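PDB 4RM4: cytochrome P450 from Bacillus subtilis subsp. subtilis, which binds heme and probably works as a monooxygenase that uses molecular oxygen to oxidise organic substrates. Local coordinates for residues V95-F100 with F348-P353; N79-M84 with I230-L235; E146-P151 with Q208-I213. One frame throughout, in Å; residues are numbered along the deposited sequence.

Interaction 1: V95-F100 with F348-P353; sequences VVNKAF and FCLGAP. With HEM (protoporphyrin IX containing Fe), chain B.
Leu-350 and Phe-100 carry this contact, in which the cysteine-ligand loop of the cytochrome P450 fold, running into helix 352-369, meets the turn that follows helix 88-96. The packing is mainly apolar. CG of Leu-350 stands anti to its backbone N (chi1 175°), and beyond it the CD2 methyl comes within 3.5 Å of CE1 of Phe-100, the two side chains crossing at about a right angle. CG2 of Val-96 meets that same methyl at 3.8 Å. Further along, CG of Pro-353 makes a van der Waals contact with the carbonyl O of Phe-100 at 3.6 Å, and Met-105 of helix 102-123 touches both residues.

The backbone bonds near the contact are local: Ala-352 N bonds to Cys-349 O, closing a type I turn over the heme. Gly-351 sits on this turn with its CA 3.5 Å from HEM C3C; a CB at this position would run into the porphyrin.

The third kind of interaction is coordination. Cys-349, whose equivalents in relatives are the axial thiolate, places SG 2.3 Å from the heme iron. On the opposite side of the porphyrin, the oxygen of water 1 stands 2.4 Å from FE.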
loop_
_atom_site.group_PDB
_atom_site.type_symbol
_atom_site.label_atom_id
_atom_site.label_comp_id
_atom_site.label_asym_id
_atom_site.label_seq_id
_atom_site.Cartn_x
_atom_site.Cartn_y
_atom_site.Cartn_z
ATOM N N VAL A 95 -0.617 -12.401 -16.772
ATOM C CA VAL A 95 -1.192 -11.472 -17.734
ATOM C C VAL A 95 -1.043 -10.010 -17.282
ATOM O O VAL A 95 -0.706 -9.142 -18.091
ATOM C CB VAL A 95 -2.679 -11.791 -18.009
ATOM C CG1 VAL A 95 -3.223 -10.862 -19.070
ATOM C CG2 VAL A 95 -2.840 -13.250 -18.443
ATOM N N VAL A 96 -1.263 -9.733 -15.989
ATOM C CA VAL A 96 -1.265 -8.341 -15.537
ATOM C C VAL A 96 0.138 -7.768 -15.271
ATOM O O VAL A 96 0.291 -6.555 -15.149
ATOM C CB VAL A 96 -2.217 -8.102 -14.322
ATOM C CG1 VAL A 96 -3.641 -8.536 -14.667
ATOM C CG2 VAL A 96 -1.746 -8.857 -13.078
ATOM N N ASN A 97 1.147 -8.630 -15.184
ATOM C CA ASN A 97 2.528 -8.144 -15.069
ATOM C C ASN A 97 2.865 -7.153 -16.171
ATOM O O ASN A 97 3.658 -6.230 -15.967
ATOM C CB ASN A 97 3.540 -9.291 -15.095
ATOM C CG ASN A 97 3.587 -10.056 -13.778
ATOM O OD1 ASN A 97 3.993 -11.222 -13.720
ATOM N ND2 ASN A 97 3.142 -9.410 -12.723
ATOM N N LYS A 98 2.277 -7.377 -17.344
ATOM C CA LYS A 98 2.542 -6.542 -18.514
ATOM C C LYS A 98 2.166 -5.079 -18.314
ATOM O O LYS A 98 2.609 -4.217 -19.071
ATOM C CB LYS A 98 1.776 -7.069 -19.733
ATOM C CG LYS A 98 1.855 -8.568 -19.924
ATOM C CD LYS A 98 1.299 -8.946 -21.287
ATOM C CE LYS A 98 -0.004 -8.222 -21.557
ATOM N NZ LYS A 98 -1.069 -8.677 -20.637
ATOM N N ALA A 99 1.330 -4.806 -17.320
ATOM C CA ALA A 99 0.871 -3.439 -17.068
ATOM C C ALA A 99 1.801 -2.629 -16.155
ATOM O O ALA A 99 1.607 -1.424 -15.993
ATOM C CB ALA A 99 -0.535 -3.452 -16.495
ATOM N N PHE A 100 2.794 -3.297 -15.562
ATOM C CA PHE A 100 3.712 -2.664 -14.602
ATOM C C PHE A 100 5.213 -2.809 -14.922
ATOM O O PHE A 100 6.067 -2.618 -14.046
ATOM C CB PHE A 100 3.401 -3.151 -13.186
ATOM C CG PHE A 100 2.085 -2.643 -12.674
ATOM C CD1 PHE A 100 0.903 -3.320 -12.976
ATOM C CD2 PHE A 100 2.016 -1.457 -11.970
ATOM C CE1 PHE A 100 -0.326 -2.828 -12.549
ATOM C CE2 PHE A 100 0.796 -0.960 -11.539
ATOM C CZ PHE A 100 -0.375 -1.649 -11.827
ATOM N N PHE A 348 3.676 -10.943 -4.160
ATOM C CA PHE A 348 4.502 -9.751 -3.976
ATOM C C PHE A 348 3.905 -8.594 -4.764
ATOM O O PHE A 348 3.593 -8.731 -5.954
ATOM C CB PHE A 348 5.948 -9.992 -4.448
ATOM C CG PHE A 348 6.821 -8.797 -4.303
ATOM C CD1 PHE A 348 7.522 -8.571 -3.121
ATOM C CD2 PHE A 348 6.952 -7.889 -5.343
ATOM C CE1 PHE A 348 8.329 -7.451 -2.981
ATOM C CE2 PHE A 348 7.744 -6.776 -5.217
ATOM C CZ PHE A 348 8.443 -6.551 -4.031
ATOM N N CYS A 349 3.767 -7.458 -4.090
ATOM C CA CYS A 349 2.998 -6.325 -4.589
ATOM C C CYS A 349 3.193 -6.048 -6.077
ATOM O O CYS A 349 4.273 -5.669 -6.500
ATOM C CB CYS A 349 3.351 -5.069 -3.797
ATOM S SG CYS A 349 2.443 -3.595 -4.374
ATOM N N LEU A 350 2.139 -6.224 -6.861
ATOM C CA LEU A 350 2.197 -5.896 -8.288
ATOM C C LEU A 350 2.518 -4.414 -8.503
ATOM O O LEU A 350 3.182 -4.039 -9.478
ATOM C CB LEU A 350 0.875 -6.228 -8.962
ATOM C CG LEU A 350 0.779 -5.814 -10.437
ATOM C CD1 LEU A 350 1.715 -6.646 -11.333
ATOM C CD2 LEU A 350 -0.647 -5.912 -10.927
ATOM N N GLY A 351 2.067 -3.572 -7.581
ATOM C CA GLY A 351 2.239 -2.137 -7.755
ATOM C C GLY A 351 3.554 -1.603 -7.225
ATOM O O GLY A 351 3.795 -0.395 -7.245
ATOM N N ALA A 352 4.418 -2.495 -6.757
ATOM C CA ALA A 352 5.688 -2.060 -6.146
ATOM C C ALA A 352 6.423 -0.992 -6.965
ATOM O O ALA A 352 6.827 0.039 -6.410
ATOM C CB ALA A 352 6.620 -3.259 -5.893
ATOM N N PRO A 353 6.635 -1.246 -8.276
ATOM C CA PRO A 353 7.369 -0.235 -9.052
ATOM C C PRO A 353 6.630 1.103 -9.142
ATOM O O PRO A 353 7.290 2.142 -9.226
ATOM C CB PRO A 353 7.512 -0.862 -10.452
ATOM C CG PRO A 353 6.470 -1.984 -10.502
ATOM C CD PRO A 353 6.300 -2.447 -9.072
HETATM C CHA HEM B . -0.106 -6.915 -3.099
HETATM C CHB HEM B . 1.760 -3.596 -0.115
HETATM C CHC HEM B . 0.914 -0.121 -3.428
HETATM C CHD HEM B . -1.409 -3.346 -6.200
HETATM C C1A HEM B . 0.513 -6.331 -2.012
HETATM C C2A HEM B . 1.072 -7.021 -0.866
HETATM C C3A HEM B . 1.589 -6.105 -0.042
HETATM C C4A HEM B . 1.390 -4.806 -0.640
HETATM C CMA HEM B . 2.285 -6.372 1.321
HETATM C CAA HEM B . 1.087 -8.552 -0.632
HETATM C CBA HEM B . -0.258 -9.029 -0.116
HETATM C CGA HEM B . -0.185 -10.450 0.394
HETATM O O1A HEM B . -1.228 -10.915 0.921
HETATM O O2A HEM B . 0.887 -11.099 0.282
HETATM C C1B HEM B . 1.717 -2.395 -0.780
HETATM C C2B HEM B . 2.339 -1.167 -0.322
HETATM C C3B HEM B . 2.085 -0.212 -1.228
HETATM C C4B HEM B . 1.322 -0.796 -2.305
HETATM C CMB HEM B . 3.130 -1.031 0.996
HETATM C CAB HEM B . 2.530 1.268 -1.253
HETATM C CBB HEM B . 3.567 1.678 -0.520
HETATM C C1C HEM B . 0.245 -0.697 -4.475
HETATM C C2C HEM B . -0.144 -0.041 -5.708
HETATM C C3C HEM B . -0.782 -0.945 -6.462
HETATM C C4C HEM B . -0.817 -2.187 -5.741
HETATM C CMC HEM B . 0.170 1.437 -6.024
HETATM C CAC HEM B . -1.425 -0.803 -7.864
HETATM C CBC HEM B . -1.660 0.364 -8.470
HETATM C C1D HEM B . -1.300 -4.589 -5.618
HETATM C C2D HEM B . -1.907 -5.777 -6.148
HETATM C C3D HEM B . -1.505 -6.902 -5.188
HETATM C C4D HEM B . -0.687 -6.271 -4.171
HETATM C CMD HEM B . -2.768 -5.875 -7.422
HETATM C CAD HEM B . -1.887 -8.397 -5.304
HETATM C CBD HEM B . -0.779 -9.104 -6.088
HETATM C CGD HEM B . -1.047 -10.590 -6.139
HETATM O O1D HEM B . -0.420 -11.275 -6.992
HETATM O O2D HEM B . -1.901 -11.059 -5.342
HETATM N NA HEM B . 0.722 -4.977 -1.829
HETATM N NB HEM B . 1.099 -2.118 -1.990
HETATM N NC HEM B . -0.184 -2.010 -4.522
HETATM N ND HEM B . -0.592 -4.915 -4.475
HETATM FE FE HEM B . 0.397 -3.546 -3.267
HETATM O O HOH W 1 -1.547 -3.193 -1.839
#

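Interaction 2: N79-M84 with I230-L235; sequences NSIINM and IPFCTL. With HEM (protoporphyrin IX containing Fe), chain B.
Leu-235 and Ser-80 form the dense centre of this contact. CD2 of Leu-235 lies 3.7 Å from CB of Ser-80, and its chain rests between the 79-84 loop and the heme, against the methyl HEM CMD. Ser-80 itself is pressed close to the helix: with OG anti to the backbone N (chi1 -167°), the hydroxyl oxygen comes to 3.4 Å from CA of Phe-232 and lies at the edge of the Phe-232 ring, near its plane. CB of Ser-80 meanwhile faces the carbonyl O of Pro-231 at 3.6 Å. Pro-231 has no N-H to offer the preceding turn, and helix 226-257 kinks there.

In P450 terms this is the loop leading into helix C (88-96) packing on the long helix I (226-257), with heme wedged beside both. Ile-82 joins the three. Its CG2 reaches CD1 of Leu-235 at 4.0 Å, while its CD1 hangs over the porphyrin rim, 3.9 Å from HEM CHA, on the face that carries water 1. An alanine in place of Ile-82 would probably leave CD1 of Leu-235 without this neighbour and open a gap over the porphyrin edge at HEM CHA.

Ile-81 turns its CD1 to the carboxylate carbon HEM CGD, 3.6 Å away, and is backed by Ile-92 of helix 88-96. Toward helix 226-257 it meets CD2 of Leu-235 with CG1 at 4.0 Å, and its CD1 stands off somewhat farther from CE1 of Phe-232.

The looser, solvent side begins at Asn-79. Its CB is directed away from the helix and the residue is exposed, yet its carbonyl O is buried over CD2 of Leu-235 and has no polar partner.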
loop_
_atom_site.group_PDB
_atom_site.type_symbol
_atom_site.label_atom_id
_atom_site.label_comp_id
_atom_site.label_asym_id
_atom_site.label_seq_id
_atom_site.Cartn_x
_atom_site.Cartn_y
_atom_site.Cartn_z
ATOM N N ASN A 79 -12.482 -10.331 -5.155
ATOM C CA ASN A 79 -11.296 -9.662 -4.625
ATOM C C ASN A 79 -10.095 -9.741 -5.563
ATOM O O ASN A 79 -9.012 -9.242 -5.246
ATOM C CB ASN A 79 -10.923 -10.262 -3.267
ATOM C CG ASN A 79 -11.871 -9.841 -2.165
ATOM O OD1 ASN A 79 -11.490 -9.112 -1.244
ATOM N ND2 ASN A 79 -13.119 -10.281 -2.261
ATOM N N SER A 80 -10.296 -10.383 -6.709
ATOM C CA SER A 80 -9.246 -10.533 -7.707
ATOM C C SER A 80 -8.058 -11.324 -7.145
ATOM O O SER A 80 -8.233 -12.146 -6.254
ATOM C CB SER A 80 -8.820 -9.160 -8.245
ATOM O OG SER A 80 -8.032 -9.297 -9.408
ATOM N N ILE A 81 -6.863 -11.068 -7.666
ATOM C CA ILE A 81 -5.723 -11.967 -7.480
ATOM C C ILE A 81 -5.167 -12.053 -6.051
ATOM O O ILE A 81 -4.561 -13.061 -5.681
ATOM C CB ILE A 81 -4.549 -11.640 -8.450
ATOM C CG1 ILE A 81 -4.134 -10.167 -8.360
ATOM C CG2 ILE A 81 -4.920 -12.012 -9.884
ATOM C CD1 ILE A 81 -2.894 -9.853 -9.194
ATOM N N ILE A 82 -5.366 -11.006 -5.261
ATOM C CA ILE A 82 -4.770 -10.960 -3.928
ATOM C C ILE A 82 -5.370 -12.034 -3.028
ATOM O O ILE A 82 -4.769 -12.415 -2.034
ATOM C CB ILE A 82 -4.901 -9.567 -3.277
ATOM C CG1 ILE A 82 -3.900 -9.423 -2.125
ATOM C CG2 ILE A 82 -6.331 -9.309 -2.844
ATOM C CD1 ILE A 82 -3.627 -7.983 -1.767
ATOM N N ASN A 83 -6.551 -12.524 -3.393
ATOM C CA ASN A 83 -7.205 -13.582 -2.614
ATOM C C ASN A 83 -7.414 -14.861 -3.425
ATOM O O ASN A 83 -8.379 -15.599 -3.219
ATOM C CB ASN A 83 -8.525 -13.085 -2.013
ATOM C CG ASN A 83 -8.315 -11.991 -0.965
ATOM O OD1 ASN A 83 -7.505 -12.137 -0.044
ATOM N ND2 ASN A 83 -9.024 -10.885 -1.118
ATOM N N MET A 84 -6.516 -15.100 -4.364
ATOM C CA MET A 84 -6.565 -16.301 -5.184
ATOM C C MET A 84 -5.331 -17.134 -4.897
ATOM O O MET A 84 -4.282 -16.593 -4.575
ATOM C CB MET A 84 -6.537 -15.938 -6.662
ATOM C CG MET A 84 -7.813 -15.384 -7.220
ATOM S SD MET A 84 -7.560 -15.064 -8.975
ATOM C CE MET A 84 -9.213 -14.532 -9.403
ATOM N N ILE A 230 -12.408 -6.383 -14.619
ATOM C CA ILE A 230 -13.082 -5.419 -13.759
ATOM C C ILE A 230 -12.697 -5.537 -12.283
ATOM O O ILE A 230 -12.327 -4.532 -11.668
ATOM C CB ILE A 230 -14.611 -5.448 -13.949
ATOM C CG1 ILE A 230 -14.955 -4.883 -15.329
ATOM C CG2 ILE A 230 -15.278 -4.621 -12.863
ATOM C CD1 ILE A 230 -16.393 -5.108 -15.750
ATOM N N PRO A 231 -12.781 -6.751 -11.705
ATOM C CA PRO A 231 -12.327 -6.903 -10.316
ATOM C C PRO A 231 -10.848 -6.515 -10.142
ATOM O O PRO A 231 -10.467 -6.012 -9.081
ATOM C CB PRO A 231 -12.498 -8.405 -10.052
ATOM C CG PRO A 231 -13.552 -8.846 -10.996
ATOM C CD PRO A 231 -13.405 -7.989 -12.221
ATOM N N PHE A 232 -10.024 -6.778 -11.152
ATOM C CA PHE A 232 -8.615 -6.367 -11.108
ATOM C C PHE A 232 -8.442 -4.826 -11.034
ATOM O O PHE A 232 -7.638 -4.314 -10.252
ATOM C CB PHE A 232 -7.823 -6.947 -12.292
ATOM C CG PHE A 232 -6.408 -6.457 -12.351
ATOM C CD1 PHE A 232 -5.465 -6.929 -11.448
ATOM C CD2 PHE A 232 -6.028 -5.488 -13.268
ATOM C CE1 PHE A 232 -4.155 -6.450 -11.484
ATOM C CE2 PHE A 232 -4.713 -5.010 -13.306
ATOM C CZ PHE A 232 -3.782 -5.499 -12.414
ATOM N N CYS A 233 -9.194 -4.082 -11.843
ATOM C CA CYS A 233 -9.115 -2.620 -11.787
ATOM C C CYS A 233 -9.521 -2.062 -10.423
ATOM O O CYS A 233 -8.849 -1.186 -9.872
ATOM C CB CYS A 233 -9.941 -1.985 -12.911
ATOM S SG CYS A 233 -9.280 -2.334 -14.561
ATOM N N THR A 234 -10.603 -2.593 -9.869
ATOM C CA THR A 234 -11.044 -2.189 -8.547
ATOM C C THR A 234 -9.964 -2.481 -7.487
ATOM O O THR A 234 -9.718 -1.656 -6.610
ATOM C CB THR A 234 -12.368 -2.854 -8.174
ATOM O OG1 THR A 234 -13.364 -2.508 -9.152
ATOM C CG2 THR A 234 -12.818 -2.374 -6.817
ATOM N N LEU A 235 -9.310 -3.639 -7.596
ATOM C CA LEU A 235 -8.231 -3.999 -6.664
ATOM C C LEU A 235 -7.113 -2.970 -6.679
ATOM O O LEU A 235 -6.530 -2.663 -5.637
ATOM C CB LEU A 235 -7.665 -5.383 -6.990
ATOM C CG LEU A 235 -6.531 -5.868 -6.083
ATOM C CD1 LEU A 235 -6.956 -5.805 -4.609
ATOM C CD2 LEU A 235 -6.104 -7.266 -6.492
HETATM C CHA HEM B . -0.106 -6.915 -3.099
HETATM C CHB HEM B . 1.760 -3.596 -0.115
HETATM C CHC HEM B . 0.914 -0.121 -3.428
HETATM C CHD HEM B . -1.409 -3.346 -6.200
HETATM C C1A HEM B . 0.513 -6.331 -2.012
HETATM C C2A HEM B . 1.072 -7.021 -0.866
HETATM C C3A HEM B . 1.589 -6.105 -0.042
HETATM C C4A HEM B . 1.390 -4.806 -0.640
HETATM C CMA HEM B . 2.285 -6.372 1.321
HETATM C CAA HEM B . 1.087 -8.552 -0.632
HETATM C CBA HEM B . -0.258 -9.029 -0.116
HETATM C CGA HEM B . -0.185 -10.450 0.394
HETATM O O1A HEM B . -1.228 -10.915 0.921
HETATM O O2A HEM B . 0.887 -11.099 0.282
HETATM C C1B HEM B . 1.717 -2.395 -0.780
HETATM C C2B HEM B . 2.339 -1.167 -0.322
HETATM C C3B HEM B . 2.085 -0.212 -1.228
HETATM C C4B HEM B . 1.322 -0.796 -2.305
HETATM C CMB HEM B . 3.130 -1.031 0.996
HETATM C CAB HEM B . 2.530 1.268 -1.253
HETATM C CBB HEM B . 3.567 1.678 -0.520
HETATM C C1C HEM B . 0.245 -0.697 -4.475
HETATM C C2C HEM B . -0.144 -0.041 -5.708
HETATM C C3C HEM B . -0.782 -0.945 -6.462
HETATM C C4C HEM B . -0.817 -2.187 -5.741
HETATM C CMC HEM B . 0.170 1.437 -6.024
HETATM C CAC HEM B . -1.425 -0.803 -7.864
HETATM C CBC HEM B . -1.660 0.364 -8.470
HETATM C C1D HEM B . -1.300 -4.589 -5.618
HETATM C C2D HEM B . -1.907 -5.777 -6.148
HETATM C C3D HEM B . -1.505 -6.902 -5.188
HETATM C C4D HEM B . -0.687 -6.271 -4.171
HETATM C CMD HEM B . -2.768 -5.875 -7.422
HETATM C CAD HEM B . -1.887 -8.397 -5.304
HETATM C CBD HEM B . -0.779 -9.104 -6.088
HETATM C CGD HEM B . -1.047 -10.590 -6.139
HETATM O O1D HEM B . -0.420 -11.275 -6.992
HETATM O O2D HEM B . -1.901 -11.059 -5.342
HETATM N NA HEM B . 0.722 -4.977 -1.829
HETATM N NB HEM B . 1.099 -2.118 -1.990
HETATM N NC HEM B . -0.184 -2.010 -4.522
HETATM N ND HEM B . -0.592 -4.915 -4.475
HETATM FE FE HEM B . 0.397 -3.546 -3.267
HETATM O O HOH W 1 -1.547 -3.193 -1.839
#

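Interaction 3: E146-P151 with Q208-I213; sequences ELLGVP and QDIISI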
loop_
_atom_site.group_PDB
_atom_site.type_symbol
_atom_site.label_atom_id
_atom_site.label_comp_id
_atom_site.label_asym_id
_atom_site.label_seq_id
_atom_site.Cartn_x
_atom_site.Cartn_y
_atom_site.Cartn_z
ATOM N N GLU A 146 -5.592 8.309 -14.079
ATOM C CA GLU A 146 -4.977 8.548 -15.388
ATOM C C GLU A 146 -4.347 7.284 -15.948
ATOM O O GLU A 146 -4.387 7.028 -17.155
ATOM C CB GLU A 146 -3.959 9.692 -15.324
ATOM C CG GLU A 146 -4.565 11.043 -14.957
ATOM C CD GLU A 146 -3.682 12.216 -15.353
ATOM O OE1 GLU A 146 -2.676 11.996 -16.062
ATOM O OE2 GLU A 146 -4.000 13.360 -14.964
ATOM N N LEU A 147 -3.780 6.474 -15.064
ATOM C CA LEU A 147 -3.232 5.194 -15.476
ATOM C C LEU A 147 -4.317 4.184 -15.831
ATOM O O LEU A 147 -4.062 3.241 -16.578
ATOM C CB LEU A 147 -2.328 4.623 -14.384
ATOM C CG LEU A 147 -0.846 4.923 -14.534
ATOM C CD1 LEU A 147 -0.337 4.299 -15.819
ATOM C CD2 LEU A 147 -0.592 6.434 -14.500
ATOM N N LEU A 148 -5.523 4.376 -15.303
ATOM C CA LEU A 148 -6.664 3.519 -15.654
ATOM C C LEU A 148 -7.506 4.087 -16.785
ATOM O O LEU A 148 -8.578 3.555 -17.093
ATOM C CB LEU A 148 -7.568 3.272 -14.448
ATOM C CG LEU A 148 -7.062 2.184 -13.505
ATOM C CD1 LEU A 148 -7.881 2.182 -12.226
ATOM C CD2 LEU A 148 -7.149 0.838 -14.198
ATOM N N GLY A 149 -7.040 5.181 -17.378
ATOM C CA GLY A 149 -7.711 5.759 -18.529
ATOM C C GLY A 149 -9.057 6.383 -18.217
ATOM O O GLY A 149 -9.922 6.483 -19.091
ATOM N N VAL A 150 -9.240 6.816 -16.975
ATOM C CA VAL A 150 -10.460 7.516 -16.595
ATOM C C VAL A 150 -10.530 8.826 -17.371
ATOM O O VAL A 150 -9.619 9.649 -17.284
ATOM C CB VAL A 150 -10.484 7.811 -15.087
ATOM C CG1 VAL A 150 -11.681 8.667 -14.730
ATOM C CG2 VAL A 150 -10.500 6.509 -14.295
ATOM N N PRO A 151 -11.592 9.015 -18.167
ATOM C CA PRO A 151 -11.662 10.265 -18.930
ATOM C C PRO A 151 -11.660 11.466 -17.989
ATOM O O PRO A 151 -12.306 11.425 -16.941
ATOM C CB PRO A 151 -12.998 10.148 -19.674
ATOM C CG PRO A 151 -13.806 9.215 -18.857
ATOM C CD PRO A 151 -12.824 8.217 -18.295
ATOM N N GLN A 208 -2.296 4.588 -23.792
ATOM C CA GLN A 208 -1.118 4.057 -23.099
ATOM C C GLN A 208 -1.394 3.662 -21.659
ATOM O O GLN A 208 -0.477 3.556 -20.840
ATOM C CB GLN A 208 0.006 5.086 -23.119
ATOM C CG GLN A 208 0.347 5.553 -24.515
ATOM C CD GLN A 208 0.616 4.397 -25.457
ATOM O OE1 GLN A 208 0.134 4.379 -26.592
ATOM N NE2 GLN A 208 1.398 3.423 -24.992
ATOM N N ASP A 209 -2.663 3.458 -21.349
ATOM C CA ASP A 209 -3.081 3.188 -19.993
ATOM C C ASP A 209 -3.132 1.684 -19.756
ATOM O O ASP A 209 -3.052 0.895 -20.691
ATOM C CB ASP A 209 -4.457 3.786 -19.760
ATOM C CG ASP A 209 -5.474 3.263 -20.751
ATOM O OD1 ASP A 209 -6.166 2.274 -20.436
ATOM O OD2 ASP A 209 -5.559 3.832 -21.851
ATOM N N ILE A 210 -3.278 1.302 -18.495
ATOM C CA ILE A 210 -3.315 -0.105 -18.096
ATOM C C ILE A 210 -4.451 -0.875 -18.783
ATOM O O ILE A 210 -4.277 -2.019 -19.181
ATOM C CB ILE A 210 -3.509 -0.213 -16.565
ATOM C CG1 ILE A 210 -2.208 0.145 -15.829
ATOM C CG2 ILE A 210 -3.992 -1.616 -16.164
ATOM C CD1 ILE A 210 -2.358 0.225 -14.311
ATOM N N ILE A 211 -5.617 -0.246 -18.890
ATOM C CA ILE A 211 -6.783 -0.914 -19.481
ATOM C C ILE A 211 -6.550 -1.214 -20.967
ATOM O O ILE A 211 -6.844 -2.312 -21.432
ATOM C CB ILE A 211 -8.103 -0.152 -19.216
ATOM C CG1 ILE A 211 -8.537 -0.364 -17.761
ATOM C CG2 ILE A 211 -9.222 -0.661 -20.144
ATOM C CD1 ILE A 211 -9.690 0.519 -17.305
ATOM N N SER A 212 -6.002 -0.244 -21.695
ATOM C CA SER A 212 -5.608 -0.464 -23.086
ATOM C C SER A 212 -4.666 -1.655 -23.196
ATOM O O SER A 212 -4.829 -2.527 -24.053
ATOM C CB SER A 212 -4.925 0.781 -23.659
ATOM O OG SER A 212 -5.829 1.872 -23.742
ATOM N N ILE A 213 -3.665 -1.677 -22.326
ATOM C CA ILE A 213 -2.663 -2.735 -22.343
ATOM C C ILE A 213 -3.289 -4.120 -22.151
ATOM O O ILE A 213 -2.948 -5.063 -22.856
ATOM C CB ILE A 213 -1.572 -2.465 -21.291
ATOM C CG1 ILE A 213 -0.776 -1.216 -21.679
ATOM C CG2 ILE A 213 -0.634 -3.650 -21.162
ATOM C CD1 ILE A 213 0.164 -0.725 -20.584
#
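Leu-147 and Ile-210 share the one hydrogen bond between these segments: Ile-210 N donates to Leu-147 O at 2.8 Å, nearly straight at 163° and almost along the C=O axis. A carbonyl from the last turn of helix 138-147 is thus paired with an N-H from the first turn of helix 210-215, the E and H helices of the P450 fold.

Each helix end also has its own cap. Asp-209 is the N-cap: its OD1 accepts from Ser-212 N at 2.8 Å, and its OD2 from Ser-212 OG at 2.7 Å, both donors approaching from above the carboxylate plane. On the other side Gly-149, at positive phi, is the C-prime residue of a Schellman motif. A CB on it would crowd CG of Asp-209.

Apolar contact fills the rest. The side chains of Leu-148 and Ile-211 cross at a slant, CD2 of Leu-148 lying 4.0 Å from CG1 of Ile-211. Phe-195 and Cys-233, from helices 177-204 and 226-257, extend this patch. Apart from these apolar pairs, CD1 of Ile-211 also presses on the carbonyl O of Leu-148, at 3.2 Å.

Two Ser-212 donors and the start of a helix would together favour the ionised form of Asp-209, with Lys-202 adding a long, weak ion pair.

Helix 226-257 ties the three contacts together. Phe-232 of interaction 2 packs against Val-96 and Leu-350 of interaction 1, its CZ 3.5 Å from CD2 of Leu-350, while Cys-233, the next residue, turns to Leu-148 and Ile-211 of interaction 3. Ile-210 closes the circuit, its CD1 lying 3.7 Å from CZ of Phe-100. Interactions 1 and 3 are buried; interaction 2 is partly open at Asn-79. Chemistry follows place. The two contacts that touch heme join their segments by van der Waals packing, mostly apolar, interaction 1 on the cysteine side and interaction 2 beside a propionate. Interaction 3, farther from the iron, joins two helix ends through a backbone hydrogen bond, each end carrying its own cap.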